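Local atomic coordinates of minor fimbrium tip subunit Mfa3 (Porphyromonas gingivalis ATCC 33277, PDB entry 5NF4), a protein that forms part of the tip of the minor fimbriae, filamentous pili that mediate biofilm formation and adhesion to host cells and other oral bacteria. Residues A[219-224]-A[230-235]. Numbering follows the deposited sequence.
Sequences NVHYRL and EPIQFY
N219 lays its carboxamide against the ring of P231, with N219 CG 3.6 Å from P231 CB; CG stands anti to the backbone N (chi1 -168°), which carries the amide to the proline. N219 OD1 accepts the backbone N-H of H221 at 3.0 Å, closing an Asx turn, the N-H coming from above the carbonyl plane. ND2 is hydrogen-bonded to E255 O, so both ends of the amide are held and its rotation is fixed.

V220 makes the one direct hydrogen bond between the segments, V220 N to Q233 O at 3.0 Å and nearly straight (169°). Its CG2 presses on the backbone where F234 passes to Y235, while CG1 sits over one face of the H221 imidazole.

At H221 the ring edge meets the Q233 amide: Q233 OE1 lies 3.1 Å from H221 CE1, with ring and amide nearly coplanar (8°). A water in the ring plane is hydrogen-bonded to H221 ND1 at 2.8 Å.

On the outside of the molecule, the loop leading to strand 238-242 thus folds back onto strand 221-222. N219 OD1 and Q233 O, both acceptors, cannot bond each other; the water, donating to OD1 and accepting from Q233 N, bridges the segments instead.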
loop_
_atom_site.group_PDB
_atom_site.type_symbol
_atom_site.label_atom_id
_atom_site.label_comp_id
_atom_site.label_asym_id
_atom_site.label_seq_id
_atom_site.Cartn_x
_atom_site.Cartn_y
_atom_site.Cartn_z
ATOM N N ASN A 219 -0.527 -11.566 -1.730
ATOM C CA ASN A 219 0.792 -11.700 -1.128
ATOM C C ASN A 219 0.685 -11.792 0.389
ATOM O O ASN A 219 -0.061 -11.047 1.003
ATOM C CB ASN A 219 1.620 -10.488 -1.546
ATOM C CG ASN A 219 3.112 -10.624 -1.237
ATOM O OD1 ASN A 219 3.576 -11.548 -0.569
ATOM N ND2 ASN A 219 3.862 -9.645 -1.700
ATOM N N VAL A 220 1.451 -12.699 0.994
ATOM C CA VAL A 220 1.499 -12.810 2.436
ATOM C C VAL A 220 2.192 -11.593 3.056
ATOM O O VAL A 220 1.873 -11.184 4.158
ATOM C CB VAL A 220 2.285 -14.072 2.838
ATOM C CG1 VAL A 220 2.875 -14.009 4.231
ATOM C CG2 VAL A 220 1.375 -15.241 2.735
ATOM N N HIS A 221 3.182 -11.107 2.334
ATOM C CA HIS A 221 4.096 -10.099 2.861
ATOM C C HIS A 221 3.952 -8.714 2.285
ATOM O O HIS A 221 3.770 -8.529 1.077
ATOM C CB HIS A 221 5.527 -10.503 2.598
ATOM C CG HIS A 221 5.956 -11.758 3.280
ATOM N ND1 HIS A 221 6.114 -12.949 2.601
ATOM C CD2 HIS A 221 6.245 -12.021 4.578
ATOM C CE1 HIS A 221 6.498 -13.882 3.453
ATOM N NE2 HIS A 221 6.581 -13.343 4.663
ATOM N N TYR A 222 4.146 -7.759 3.184
ATOM C CA TYR A 222 4.392 -6.396 2.778
ATOM C C TYR A 222 5.853 -6.037 3.002
ATOM O O TYR A 222 6.616 -6.726 3.687
ATOM C CB TYR A 222 3.478 -5.447 3.521
ATOM C CG TYR A 222 3.752 -5.198 4.987
ATOM C CD1 TYR A 222 4.608 -4.172 5.400
ATOM C CD2 TYR A 222 3.123 -5.932 5.960
ATOM C CE1 TYR A 222 4.839 -3.947 6.723
ATOM C CE2 TYR A 222 3.347 -5.710 7.299
ATOM C CZ TYR A 222 4.213 -4.696 7.671
ATOM O OH TYR A 222 4.448 -4.439 8.986
ATOM N N ARG A 223 6.217 -4.913 2.417
ATOM C CA ARG A 223 7.567 -4.395 2.512
ATOM C C ARG A 223 7.506 -2.891 2.619
ATOM O O ARG A 223 6.678 -2.276 1.962
ATOM C CB ARG A 223 8.351 -4.817 1.267
ATOM C CG ARG A 223 9.837 -4.700 1.375
ATOM C CD ARG A 223 10.531 -4.926 0.002
ATOM N NE ARG A 223 11.934 -5.384 0.086
ATOM C CZ ARG A 223 12.878 -5.154 -0.821
ATOM N NH1 ARG A 223 12.637 -4.385 -1.873
ATOM N NH2 ARG A 223 14.089 -5.685 -0.663
ATOM N N LEU A 224 8.376 -2.299 3.421
ATOM C CA LEU A 224 8.300 -0.853 3.657
ATOM C C LEU A 224 8.936 -0.015 2.544
ATOM O O LEU A 224 8.810 1.229 2.530
ATOM C CB LEU A 224 8.941 -0.499 4.991
ATOM C CG LEU A 224 8.172 -1.015 6.199
ATOM C CD1 LEU A 224 9.040 -0.930 7.417
ATOM C CD2 LEU A 224 6.830 -0.258 6.396
ATOM N N GLU A 230 8.898 -10.924 -7.371
ATOM C CA GLU A 230 7.606 -11.542 -7.106
ATOM C C GLU A 230 7.493 -12.057 -5.675
ATOM O O GLU A 230 8.505 -12.366 -5.030
ATOM C CB GLU A 230 7.378 -12.699 -8.071
ATOM C CG GLU A 230 7.268 -12.314 -9.534
ATOM C CD GLU A 230 6.814 -13.459 -10.399
ATOM O OE1 GLU A 230 6.875 -14.619 -9.926
ATOM O OE2 GLU A 230 6.361 -13.207 -11.533
ATOM N N PRO A 231 6.248 -12.202 -5.186
ATOM C CA PRO A 231 6.039 -12.755 -3.859
ATOM C C PRO A 231 6.650 -14.154 -3.760
ATOM O O PRO A 231 6.732 -14.890 -4.755
ATOM C CB PRO A 231 4.506 -12.799 -3.727
ATOM C CG PRO A 231 4.014 -11.759 -4.712
ATOM C CD PRO A 231 4.996 -11.785 -5.831
ATOM N N ILE A 232 7.038 -14.528 -2.550
ATOM C CA ILE A 232 7.494 -15.880 -2.264
ATOM C C ILE A 232 6.396 -16.727 -1.624
ATOM O O ILE A 232 6.361 -17.944 -1.815
ATOM C CB ILE A 232 8.744 -15.882 -1.354
ATOM C CG1 ILE A 232 8.469 -15.112 -0.048
ATOM C CG2 ILE A 232 9.935 -15.246 -2.133
ATOM C CD1 ILE A 232 9.502 -15.339 1.078
ATOM N N GLN A 233 5.501 -16.080 -0.889
ATOM C CA GLN A 233 4.420 -16.757 -0.171
ATOM C C GLN A 233 3.069 -16.067 -0.301
ATOM O O GLN A 233 2.993 -14.863 -0.453
ATOM C CB GLN A 233 4.791 -16.920 1.303
ATOM C CG GLN A 233 6.022 -17.852 1.475
ATOM C CD GLN A 233 6.527 -17.966 2.914
ATOM O OE1 GLN A 233 6.516 -17.000 3.693
ATOM N NE2 GLN A 233 6.950 -19.179 3.280
ATOM N N PHE A 234 1.993 -16.867 -0.258
ATOM C CA PHE A 234 0.632 -16.374 -0.597
ATOM C C PHE A 234 -0.370 -16.691 0.471
ATOM O O PHE A 234 -0.313 -17.769 1.080
ATOM C CB PHE A 234 0.176 -16.991 -1.935
ATOM C CG PHE A 234 1.159 -16.747 -3.034
ATOM C CD1 PHE A 234 1.097 -15.597 -3.771
ATOM C CD2 PHE A 234 2.193 -17.642 -3.268
ATOM C CE1 PHE A 234 2.015 -15.344 -4.745
ATOM C CE2 PHE A 234 3.127 -17.399 -4.245
ATOM C CZ PHE A 234 3.044 -16.234 -4.982
ATOM N N TYR A 235 -1.262 -15.722 0.714
ATOM C CA TYR A 235 -2.321 -15.831 1.695
ATOM C C TYR A 235 -3.466 -16.664 1.125
ATOM O O TYR A 235 -3.630 -16.745 -0.088
ATOM C CB TYR A 235 -2.828 -14.444 2.087
ATOM C CG TYR A 235 -3.490 -14.392 3.427
ATOM C CD1 TYR A 235 -2.760 -14.565 4.602
ATOM C CD2 TYR A 235 -4.827 -14.151 3.523
ATOM C CE1 TYR A 235 -3.369 -14.495 5.806
ATOM C CE2 TYR A 235 -5.462 -14.099 4.732
ATOM C CZ TYR A 235 -4.724 -14.288 5.873
ATOM O OH TYR A 235 -5.349 -14.221 7.070
HETATM O O HOH W 1 5.835 -13.094 -0.152
#